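Local coordinates for protein 3-carboxy-cis,cis-muconate cycloisomerase (Acinetobacter calcoaceticus, PDB 1Q5N) that is a cycloisomerase of the fumarase/aspartase superfamily, whose members are largely helical, tetrameric enzymes, at residues A36-V46 with Q209-Q220; N80-T90 with V104-L114. All coordinates share one frame; numbering follows the deposited sequence.

From the N terminus, helix 23-43 and the turn after it supply the first half of contact 1. The chain then runs through helices 49-59 and 68-78 to contact 2, where helix 82-94, with N80 before it, meets the loop and first helical turn of 104-114, closing a 13-residue loop. Contact 1 closes a much longer one when 209-220 returns to 36-46, and contact 2 lies wholly within that span. The centres are about 17 Å apart and the contacts touch: Q41 NE2 is 2.8 Å from W106 O, a probable hydrogen bond, and V46 CG1 packs at 3.5 Å from W106 NE1. Contact 1 ties helix 23-43 to 210-221, contact 2 helix 82-94 to the start of 110-146.

Contact 1 of 2, residues A36-V46 with Q209-Q220; sequences ALAQAQAQVGV and QGSIVVEAYAKQ. Unlike the reference sequence in segment 36-46: A40 (reference Gln).
A helix-helix packing joins the C-terminal end of helix 23-43, with the turn after it, to helix 210-221, and A40 is the knob at its middle. A40 CB enters the hole formed by V213, A216, Y217 and Q220, 3.5 Å from Y217 N and 3.8 Å from A216 CB. Small residues on both sides allow an axis approach of 8.3 Å at 129° between the N-to-C directions. In this knobs-into-holes arrangement Q220 answers from the other helix, set among A36, Q39, A40 and Q43. Its chain bends at chi2 (-52°), bringing OE1 to accept from Q43 NE2 at 3.1 Å. The donor stands above the carbonyl plane of Q220 rather than on a lone pair, and the two amide planes are nearly perpendicular, 86° apart. Further along 36-46, V44 CG1 presses tightly on I212 CG2 (3.4 Å), while V213 CG2 is reached by both V44 CG2 and V46 CG2, the latter at 3.7 Å. At the other end the Y217 ring extends alongside the backbone of L37, with CD1 3.7 Å from L37 CA, and its edge meets A36 C. The hydroxyl of Y217 hydrogen-bonds to T116.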
loop_
_atom_site.group_PDB
_atom_site.type_symbol
_atom_site.label_atom_id
_atom_site.label_comp_id
_atom_site.label_asym_id
_atom_site.label_seq_id
_atom_site.Cartn_x
_atom_site.Cartn_y
_atom_site.Cartn_z
ATOM N N ALA A 36 8.250 35.348 -11.847
ATOM C CA ALA A 36 6.890 35.622 -12.280
ATOM C C ALA A 36 6.130 36.437 -11.251
ATOM O O ALA A 36 5.289 37.274 -11.606
ATOM C CB ALA A 36 6.154 34.326 -12.577
ATOM N N LEU A 37 6.427 36.179 -9.975
ATOM C CA LEU A 37 5.789 36.876 -8.861
ATOM C C LEU A 37 6.135 38.390 -8.851
ATOM O O LEU A 37 5.258 39.225 -8.641
ATOM C CB LEU A 37 6.226 36.251 -7.524
ATOM C CG LEU A 37 5.600 36.938 -6.295
ATOM C CD1 LEU A 37 4.103 36.785 -6.349
ATOM C CD2 LEU A 37 6.142 36.342 -5.015
ATOM N N ALA A 38 7.417 38.707 -9.044
ATOM C CA ALA A 38 7.907 40.075 -9.074
ATOM C C ALA A 38 7.312 40.763 -10.294
ATOM O O ALA A 38 6.843 41.895 -10.197
ATOM C CB ALA A 38 9.417 40.090 -9.147
ATOM N N GLN A 39 7.294 40.077 -11.427
ATOM C CA GLN A 39 6.719 40.668 -12.610
ATOM C C GLN A 39 5.239 40.942 -12.490
ATOM O O GLN A 39 4.769 41.994 -12.915
ATOM C CB GLN A 39 6.938 39.787 -13.820
ATOM C CG GLN A 39 8.354 39.782 -14.316
ATOM C CD GLN A 39 8.459 39.035 -15.645
ATOM O OE1 GLN A 39 8.826 39.633 -16.673
ATOM N NE2 GLN A 39 8.116 37.726 -15.644
ATOM N N ALA A 40 4.491 39.991 -11.925
ATOM C CA ALA A 40 3.053 40.164 -11.794
ATOM C C ALA A 40 2.750 41.309 -10.859
ATOM O O ALA A 40 1.800 42.048 -11.088
ATOM C CB ALA A 40 2.401 38.893 -11.284
ATOM N N GLN A 41 3.560 41.449 -9.810
ATOM C CA GLN A 41 3.348 42.517 -8.838
ATOM C C GLN A 41 3.688 43.905 -9.411
ATOM O O GLN A 41 2.964 44.868 -9.154
ATOM C CB GLN A 41 4.149 42.256 -7.556
ATOM C CG GLN A 41 3.599 41.109 -6.785
ATOM C CD GLN A 41 4.440 40.734 -5.574
ATOM O OE1 GLN A 41 5.651 40.978 -5.535
ATOM N NE2 GLN A 41 3.797 40.109 -4.580
ATOM N N ALA A 42 4.775 43.996 -10.176
ATOM C CA ALA A 42 5.183 45.261 -10.801
ATOM C C ALA A 42 4.084 45.676 -11.780
ATOM O O ALA A 42 3.665 46.819 -11.829
ATOM C CB ALA A 42 6.528 45.096 -11.548
ATOM N N GLN A 43 3.598 44.717 -12.535
ATOM C CA GLN A 43 2.553 44.975 -13.491
ATOM C C GLN A 43 1.218 45.515 -12.912
ATOM O O GLN A 43 0.430 46.121 -13.645
ATOM C CB GLN A 43 2.342 43.693 -14.296
ATOM C CG GLN A 43 1.039 43.587 -15.003
ATOM C CD GLN A 43 0.913 42.274 -15.726
ATOM O OE1 GLN A 43 -0.205 41.829 -16.066
ATOM N NE2 GLN A 43 2.065 41.633 -15.982
ATOM N N VAL A 44 0.935 45.295 -11.629
ATOM C CA VAL A 44 -0.307 45.818 -11.052
ATOM C C VAL A 44 -0.039 46.895 -9.995
ATOM O O VAL A 44 -0.943 47.299 -9.258
ATOM C CB VAL A 44 -1.166 44.713 -10.384
ATOM C CG1 VAL A 44 -1.611 43.709 -11.414
ATOM C CG2 VAL A 44 -0.385 44.042 -9.257
ATOM N N GLY A 45 1.210 47.334 -9.896
ATOM C CA GLY A 45 1.521 48.362 -8.931
ATOM C C GLY A 45 2.042 47.948 -7.568
ATOM O O GLY A 45 2.639 48.772 -6.878
ATOM N N VAL A 46 1.861 46.704 -7.149
ATOM C CA VAL A 46 2.348 46.318 -5.824
ATOM C C VAL A 46 3.851 46.537 -5.571
ATOM O O VAL A 46 4.251 46.746 -4.435
ATOM C CB VAL A 46 1.951 44.870 -5.508
ATOM C CG1 VAL A 46 2.457 44.462 -4.116
ATOM C CG2 VAL A 46 0.431 44.750 -5.608
ATOM N N GLN A 209 -5.089 43.845 -2.703
ATOM C CA GLN A 209 -4.528 43.607 -4.029
ATOM C C GLN A 209 -4.370 42.109 -4.299
ATOM O O GLN A 209 -3.861 41.711 -5.352
ATOM C CB GLN A 209 -3.125 44.213 -4.095
ATOM C CG GLN A 209 -3.086 45.680 -3.753
ATOM C CD GLN A 209 -3.874 46.476 -4.760
ATOM O OE1 GLN A 209 -3.349 46.860 -5.817
ATOM N NE2 GLN A 209 -5.156 46.703 -4.464
ATOM N N GLY A 210 -4.774 41.282 -3.342
ATOM C CA GLY A 210 -4.588 39.853 -3.510
ATOM C C GLY A 210 -5.087 39.184 -4.787
ATOM O O GLY A 210 -4.296 38.521 -5.504
ATOM N N SER A 211 -6.390 39.318 -5.055
ATOM C CA SER A 211 -6.981 38.690 -6.230
ATOM C C SER A 211 -6.356 39.193 -7.545
ATOM O O SER A 211 -6.119 38.420 -8.461
ATOM C CB SER A 211 -8.468 38.923 -6.231
ATOM O OG SER A 211 -9.000 38.763 -4.933
ATOM N N ILE A 212 -6.061 40.483 -7.609
ATOM C CA ILE A 212 -5.440 41.094 -8.782
ATOM C C ILE A 212 -4.053 40.455 -8.990
ATOM O O ILE A 212 -3.678 40.086 -10.122
ATOM C CB ILE A 212 -5.290 42.630 -8.540
ATOM C CG1 ILE A 212 -6.676 43.255 -8.302
ATOM C CG2 ILE A 212 -4.463 43.248 -9.580
ATOM C CD1 ILE A 212 -7.211 43.082 -6.719
ATOM N N VAL A 213 -3.274 40.318 -7.918
ATOM C CA VAL A 213 -1.957 39.723 -8.079
ATOM C C VAL A 213 -1.961 38.218 -8.479
ATOM O O VAL A 213 -1.132 37.792 -9.277
ATOM C CB VAL A 213 -1.112 39.882 -6.828
ATOM C CG1 VAL A 213 0.196 39.124 -7.003
ATOM C CG2 VAL A 213 -0.805 41.359 -6.593
ATOM N N VAL A 214 -2.898 37.423 -7.964
ATOM C CA VAL A 214 -2.943 35.993 -8.283
ATOM C C VAL A 214 -3.265 35.841 -9.754
ATOM O O VAL A 214 -2.674 35.010 -10.462
ATOM C CB VAL A 214 -4.030 35.238 -7.454
ATOM C CG1 VAL A 214 -4.005 33.736 -7.767
ATOM C CG2 VAL A 214 -3.756 35.426 -5.991
ATOM N N GLU A 215 -4.199 36.653 -10.225
ATOM C CA GLU A 215 -4.589 36.594 -11.611
ATOM C C GLU A 215 -3.405 36.841 -12.555
ATOM O O GLU A 215 -3.189 36.090 -13.511
ATOM C CB GLU A 215 -5.698 37.595 -11.835
ATOM C CG GLU A 215 -6.070 37.814 -13.267
ATOM C CD GLU A 215 -7.119 38.895 -13.359
ATOM O OE1 GLU A 215 -6.834 40.034 -12.878
ATOM O OE2 GLU A 215 -8.224 38.601 -13.878
ATOM N N ALA A 216 -2.619 37.865 -12.260
ATOM C CA ALA A 216 -1.476 38.190 -13.097
ATOM C C ALA A 216 -0.321 37.209 -12.894
ATOM O O ALA A 216 0.523 37.038 -13.769
ATOM C CB ALA A 216 -0.998 39.627 -12.814
ATOM N N TYR A 217 -0.245 36.590 -11.726
ATOM C CA TYR A 217 0.818 35.617 -11.480
ATOM C C TYR A 217 0.504 34.356 -12.317
ATOM O O TYR A 217 1.361 33.815 -12.985
ATOM C CB TYR A 217 0.863 35.320 -9.978
ATOM C CG TYR A 217 1.806 34.211 -9.523
ATOM C CD1 TYR A 217 3.183 34.323 -9.675
ATOM C CD2 TYR A 217 1.303 33.094 -8.841
ATOM C CE1 TYR A 217 4.041 33.353 -9.147
ATOM C CE2 TYR A 217 2.140 32.125 -8.318
ATOM C CZ TYR A 217 3.504 32.259 -8.465
ATOM O OH TYR A 217 4.321 31.315 -7.893
ATOM N N ALA A 218 -0.745 33.920 -12.297
ATOM C CA ALA A 218 -1.152 32.755 -13.056
ATOM C C ALA A 218 -0.822 33.013 -14.522
ATOM O O ALA A 218 -0.167 32.208 -15.187
ATOM C CB ALA A 218 -2.656 32.516 -12.876
ATOM N N LYS A 219 -1.260 34.164 -15.013
ATOM C CA LYS A 219 -1.044 34.538 -16.416
ATOM C C LYS A 219 0.415 34.541 -16.821
ATOM O O LYS A 219 0.763 34.011 -17.861
ATOM C CB LYS A 219 -1.661 35.893 -16.655
ATOM C CG LYS A 219 -1.845 36.260 -18.085
ATOM C CD LYS A 219 -2.906 37.359 -18.158
ATOM C CE LYS A 219 -4.251 36.830 -17.591
ATOM N NZ LYS A 219 -5.282 37.916 -17.440
ATOM N N GLN A 220 1.283 35.110 -15.996
ATOM C CA GLN A 220 2.716 35.131 -16.300
ATOM C C GLN A 220 3.299 33.740 -16.510
ATOM O O GLN A 220 4.266 33.569 -17.234
ATOM C CB GLN A 220 3.533 35.747 -15.154
ATOM C CG GLN A 220 3.513 37.246 -15.011
ATOM C CD GLN A 220 3.847 37.961 -16.300
ATOM O OE1 GLN A 220 3.051 38.775 -16.779
ATOM N NE2 GLN A 220 5.005 37.649 -16.884
#

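Contact 2 of 2, residues N80-T90 with V104-L114; sequences NIAIPFVKQLT and VHWGATSQDIL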
loop_
_atom_site.group_PDB
_atom_site.type_symbol
_atom_site.label_atom_id
_atom_site.label_comp_id
_atom_site.label_asym_id
_atom_site.label_seq_id
_atom_site.Cartn_x
_atom_site.Cartn_y
_atom_site.Cartn_z
ATOM N N ASN A 80 12.290 22.759 4.957
ATOM C CA ASN A 80 11.941 22.862 3.543
ATOM C C ASN A 80 13.004 23.653 2.797
ATOM O O ASN A 80 13.773 24.401 3.391
ATOM C CB ASN A 80 10.527 23.437 3.280
ATOM C CG ASN A 80 10.417 24.923 3.483
ATOM O OD1 ASN A 80 11.062 25.737 2.793
ATOM N ND2 ASN A 80 9.567 25.298 4.429
ATOM N N ILE A 81 13.050 23.450 1.490
ATOM C CA ILE A 81 14.021 24.077 0.647
ATOM C C ILE A 81 13.772 25.540 0.378
ATOM O O ILE A 81 14.722 26.292 0.173
ATOM C CB ILE A 81 14.053 23.383 -0.714
ATOM C CG1 ILE A 81 14.339 21.907 -0.504
ATOM C CG2 ILE A 81 15.141 23.995 -1.603
ATOM C CD1 ILE A 81 14.102 21.108 -1.779
ATOM N N ALA A 82 12.508 25.952 0.371
ATOM C CA ALA A 82 12.217 27.332 0.010
ATOM C C ALA A 82 12.849 28.378 0.915
ATOM O O ALA A 82 13.375 29.371 0.418
ATOM C CB ALA A 82 10.727 27.554 -0.074
ATOM N N ILE A 83 12.820 28.155 2.225
ATOM C CA ILE A 83 13.363 29.127 3.171
ATOM C C ILE A 83 14.840 29.498 2.922
ATOM O O ILE A 83 15.154 30.666 2.758
ATOM C CB ILE A 83 13.098 28.638 4.642
ATOM C CG1 ILE A 83 11.614 28.852 4.988
ATOM C CG2 ILE A 83 13.946 29.407 5.656
ATOM C CD1 ILE A 83 11.157 28.150 6.231
ATOM N N PRO A 84 15.748 28.514 2.864
ATOM C CA PRO A 84 17.156 28.837 2.630
ATOM C C PRO A 84 17.345 29.291 1.181
ATOM O O PRO A 84 18.279 29.998 0.861
ATOM C CB PRO A 84 17.864 27.515 2.889
ATOM C CG PRO A 84 16.870 26.709 3.688
ATOM C CD PRO A 84 15.578 27.071 3.103
ATOM N N PHE A 85 16.462 28.861 0.298
ATOM C CA PHE A 85 16.588 29.259 -1.076
ATOM C C PHE A 85 16.296 30.770 -1.192
ATOM O O PHE A 85 17.005 31.480 -1.897
ATOM C CB PHE A 85 15.621 28.448 -1.930
ATOM C CG PHE A 85 15.225 29.126 -3.198
ATOM C CD1 PHE A 85 16.034 29.061 -4.325
ATOM C CD2 PHE A 85 14.025 29.822 -3.280
ATOM C CE1 PHE A 85 15.641 29.697 -5.516
ATOM C CE2 PHE A 85 13.628 30.458 -4.464
ATOM C CZ PHE A 85 14.425 30.390 -5.575
ATOM N N VAL A 86 15.251 31.242 -0.512
ATOM C CA VAL A 86 14.888 32.646 -0.521
ATOM C C VAL A 86 16.054 33.468 0.020
ATOM O O VAL A 86 16.393 34.457 -0.589
ATOM C CB VAL A 86 13.567 32.918 0.302
ATOM C CG1 VAL A 86 13.413 34.399 0.650
ATOM C CG2 VAL A 86 12.375 32.551 -0.527
ATOM N N LYS A 87 16.680 33.059 1.130
ATOM C CA LYS A 87 17.822 33.814 1.663
ATOM C C LYS A 87 18.853 34.002 0.562
ATOM O O LYS A 87 19.262 35.121 0.258
ATOM C CB LYS A 87 18.531 33.083 2.808
ATOM C CG LYS A 87 17.649 32.687 3.933
ATOM C CD LYS A 87 17.140 33.878 4.712
ATOM C CE LYS A 87 17.872 33.988 6.059
ATOM N NZ LYS A 87 17.656 32.752 6.920
ATOM N N GLN A 88 19.279 32.892 -0.029
ATOM C CA GLN A 88 20.274 32.950 -1.064
ATOM C C GLN A 88 19.912 33.801 -2.270
ATOM O O GLN A 88 20.750 34.534 -2.775
ATOM C CB GLN A 88 20.649 31.543 -1.542
ATOM C CG GLN A 88 21.547 30.840 -0.552
ATOM C CD GLN A 88 22.308 29.692 -1.185
ATOM O OE1 GLN A 88 22.859 29.829 -2.291
ATOM N NE2 GLN A 88 22.354 28.555 -0.490
ATOM N N LEU A 89 18.679 33.694 -2.745
ATOM C CA LEU A 89 18.296 34.458 -3.910
ATOM C C LEU A 89 18.282 35.924 -3.567
ATOM O O LEU A 89 18.584 36.764 -4.421
ATOM C CB LEU A 89 16.912 34.072 -4.400
ATOM C CG LEU A 89 16.488 34.830 -5.659
ATOM C CD1 LEU A 89 17.337 34.361 -6.811
ATOM C CD2 LEU A 89 15.005 34.604 -5.965
ATOM N N THR A 90 17.900 36.234 -2.332
ATOM C CA THR A 90 17.842 37.630 -1.915
ATOM C C THR A 90 19.284 38.167 -1.895
ATOM O O THR A 90 19.579 39.190 -2.492
ATOM C CB THR A 90 17.137 37.793 -0.519
ATOM O OG1 THR A 90 15.771 37.369 -0.631
ATOM C CG2 THR A 90 17.106 39.273 -0.081
ATOM N N VAL A 104 12.077 40.756 -3.154
ATOM C CA VAL A 104 12.181 39.336 -3.499
ATOM C C VAL A 104 11.248 38.535 -2.577
ATOM O O VAL A 104 11.295 38.708 -1.349
ATOM C CB VAL A 104 13.612 38.796 -3.296
ATOM C CG1 VAL A 104 13.668 37.283 -3.561
ATOM C CG2 VAL A 104 14.560 39.521 -4.217
ATOM N N HIS A 105 10.380 37.712 -3.176
ATOM C CA HIS A 105 9.490 36.844 -2.414
ATOM C C HIS A 105 8.471 37.658 -1.635
ATOM O O HIS A 105 8.035 37.247 -0.560
ATOM C CB HIS A 105 10.332 35.995 -1.440
ATOM C CG HIS A 105 9.589 34.852 -0.818
ATOM N ND1 HIS A 105 9.222 33.726 -1.528
ATOM C CD2 HIS A 105 9.202 34.631 0.464
ATOM C CE1 HIS A 105 8.646 32.861 -0.713
ATOM N NE2 HIS A 105 8.618 33.382 0.502
ATOM N N TRP A 106 8.108 38.814 -2.191
ATOM C CA TRP A 106 7.167 39.730 -1.548
ATOM C C TRP A 106 5.775 39.148 -1.400
ATOM O O TRP A 106 5.121 38.886 -2.395
ATOM C CB TRP A 106 7.060 41.047 -2.353
ATOM C CG TRP A 106 6.100 41.999 -1.722
ATOM C CD1 TRP A 106 4.954 42.514 -2.275
ATOM C CD2 TRP A 106 6.117 42.433 -0.359
ATOM N NE1 TRP A 106 4.254 43.235 -1.333
ATOM C CE2 TRP A 106 4.944 43.202 -0.146
ATOM C CE3 TRP A 106 7.012 42.238 0.713
ATOM C CZ2 TRP A 106 4.629 43.779 1.105
ATOM C CZ3 TRP A 106 6.709 42.808 1.971
ATOM C CH2 TRP A 106 5.520 43.574 2.152
ATOM N N GLY A 107 5.316 38.964 -0.169
ATOM C CA GLY A 107 3.972 38.429 0.041
ATOM C C GLY A 107 3.698 36.914 -0.092
ATOM O O GLY A 107 2.615 36.456 0.233
ATOM N N ALA A 108 4.662 36.126 -0.554
ATOM C CA ALA A 108 4.451 34.697 -0.706
ATOM C C ALA A 108 4.902 33.928 0.519
ATOM O O ALA A 108 5.615 34.455 1.391
ATOM C CB ALA A 108 5.209 34.188 -1.915
ATOM N N THR A 109 4.459 32.678 0.608
ATOM C CA THR A 109 4.919 31.855 1.717
ATOM C C THR A 109 5.651 30.707 1.016
ATOM O O THR A 109 5.495 30.537 -0.201
ATOM C CB THR A 109 3.775 31.305 2.541
ATOM O OG1 THR A 109 4.344 30.550 3.598
ATOM C CG2 THR A 109 2.909 30.359 1.723
ATOM N N SER A 110 6.436 29.935 1.767
ATOM C CA SER A 110 7.204 28.805 1.206
ATOM C C SER A 110 6.420 27.855 0.316
ATOM O O SER A 110 6.873 27.493 -0.777
ATOM C CB SER A 110 7.811 27.968 2.315
ATOM O OG SER A 110 8.672 28.773 3.075
ATOM N N GLN A 111 5.249 27.442 0.795
ATOM C CA GLN A 111 4.442 26.507 0.035
ATOM C C GLN A 111 3.972 27.084 -1.341
ATOM O O GLN A 111 3.772 26.320 -2.291
ATOM C CB GLN A 111 3.248 26.000 0.896
ATOM C CG GLN A 111 2.462 24.905 0.165
ATOM C CD GLN A 111 1.476 24.116 1.020
ATOM O OE1 GLN A 111 1.255 24.430 2.219
ATOM N NE2 GLN A 111 0.841 23.086 0.392
ATOM N N ASP A 112 3.790 28.398 -1.460
ATOM C CA ASP A 112 3.376 28.937 -2.752
ATOM C C ASP A 112 4.465 28.623 -3.792
ATOM O O ASP A 112 4.177 28.147 -4.879
ATOM C CB ASP A 112 3.197 30.456 -2.709
ATOM C CG ASP A 112 2.119 30.896 -1.737
ATOM O OD1 ASP A 112 1.069 30.207 -1.646
ATOM O OD2 ASP A 112 2.324 31.944 -1.066
ATOM N N ILE A 113 5.718 28.887 -3.442
ATOM C CA ILE A 113 6.807 28.670 -4.367
ATOM C C ILE A 113 7.042 27.150 -4.620
ATOM O O ILE A 113 7.307 26.733 -5.734
ATOM C CB ILE A 113 8.107 29.311 -3.806
ATOM C CG1 ILE A 113 7.901 30.809 -3.570
ATOM C CG2 ILE A 113 9.276 29.047 -4.744
ATOM C CD1 ILE A 113 7.367 31.590 -4.759
ATOM N N LEU A 114 6.958 26.339 -3.571
ATOM C CA LEU A 114 7.165 24.897 -3.708
ATOM C C LEU A 114 6.052 24.249 -4.539
ATOM O O LEU A 114 6.360 23.496 -5.460
ATOM C CB LEU A 114 7.278 24.256 -2.316
ATOM C CG LEU A 114 8.575 24.731 -1.614
ATOM C CD1 LEU A 114 8.558 24.331 -0.187
ATOM C CD2 LEU A 114 9.816 24.163 -2.298
#
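V86 CG2 sits over the centre of one face of the H105 imidazole, a CH-pi contact 3.6 Å from the ring centroid and 13° off the ring normal. This methyl lies anti to the carbonyl carbon of V86, while its partner CG1, anti to the backbone N (chi1 163°), rests against H105 CB and CG. Toward the start of helix 82-94, A82 CB packs on S110 CB at 3.8 Å and on the branch of L114, where CG is 3.9 Å away. I83 CG1 comes to 3.5 Å from S110 OG, and N80 lays its amide beside S110 CB and its CB against L114 CD1. Near T90, V104 CG1 touches both L89 CD2 and T90 OG1, the latter at 3.6 Å.

A second shell fixes these groups. A108 CB covers the opposite face of H105, offset toward the rim, I113 CG1 lies in plane at the ring's edge, and ND1 is hydrogen-bonded to E34 of helix 23-43. N80 OD1 accepts from I83 N at 3.0 Å, capping the turn that enters the helix. T90 OG1 donates to V86 O, which also accepts from T90 N. T109 N donates to D112 OD2 at 2.8 Å, from above the carboxylate plane, and G197 and G198 bind the same carboxylate through their backbone N atoms. The axes of 82-90 and 110-114 stand at 88°. A type II turn, H105 to A108, with G107 at positive phi, leads toward N-cap residue T109 and helix 110-146, one of the long helices characteristic of the fumarase/aspartase fold.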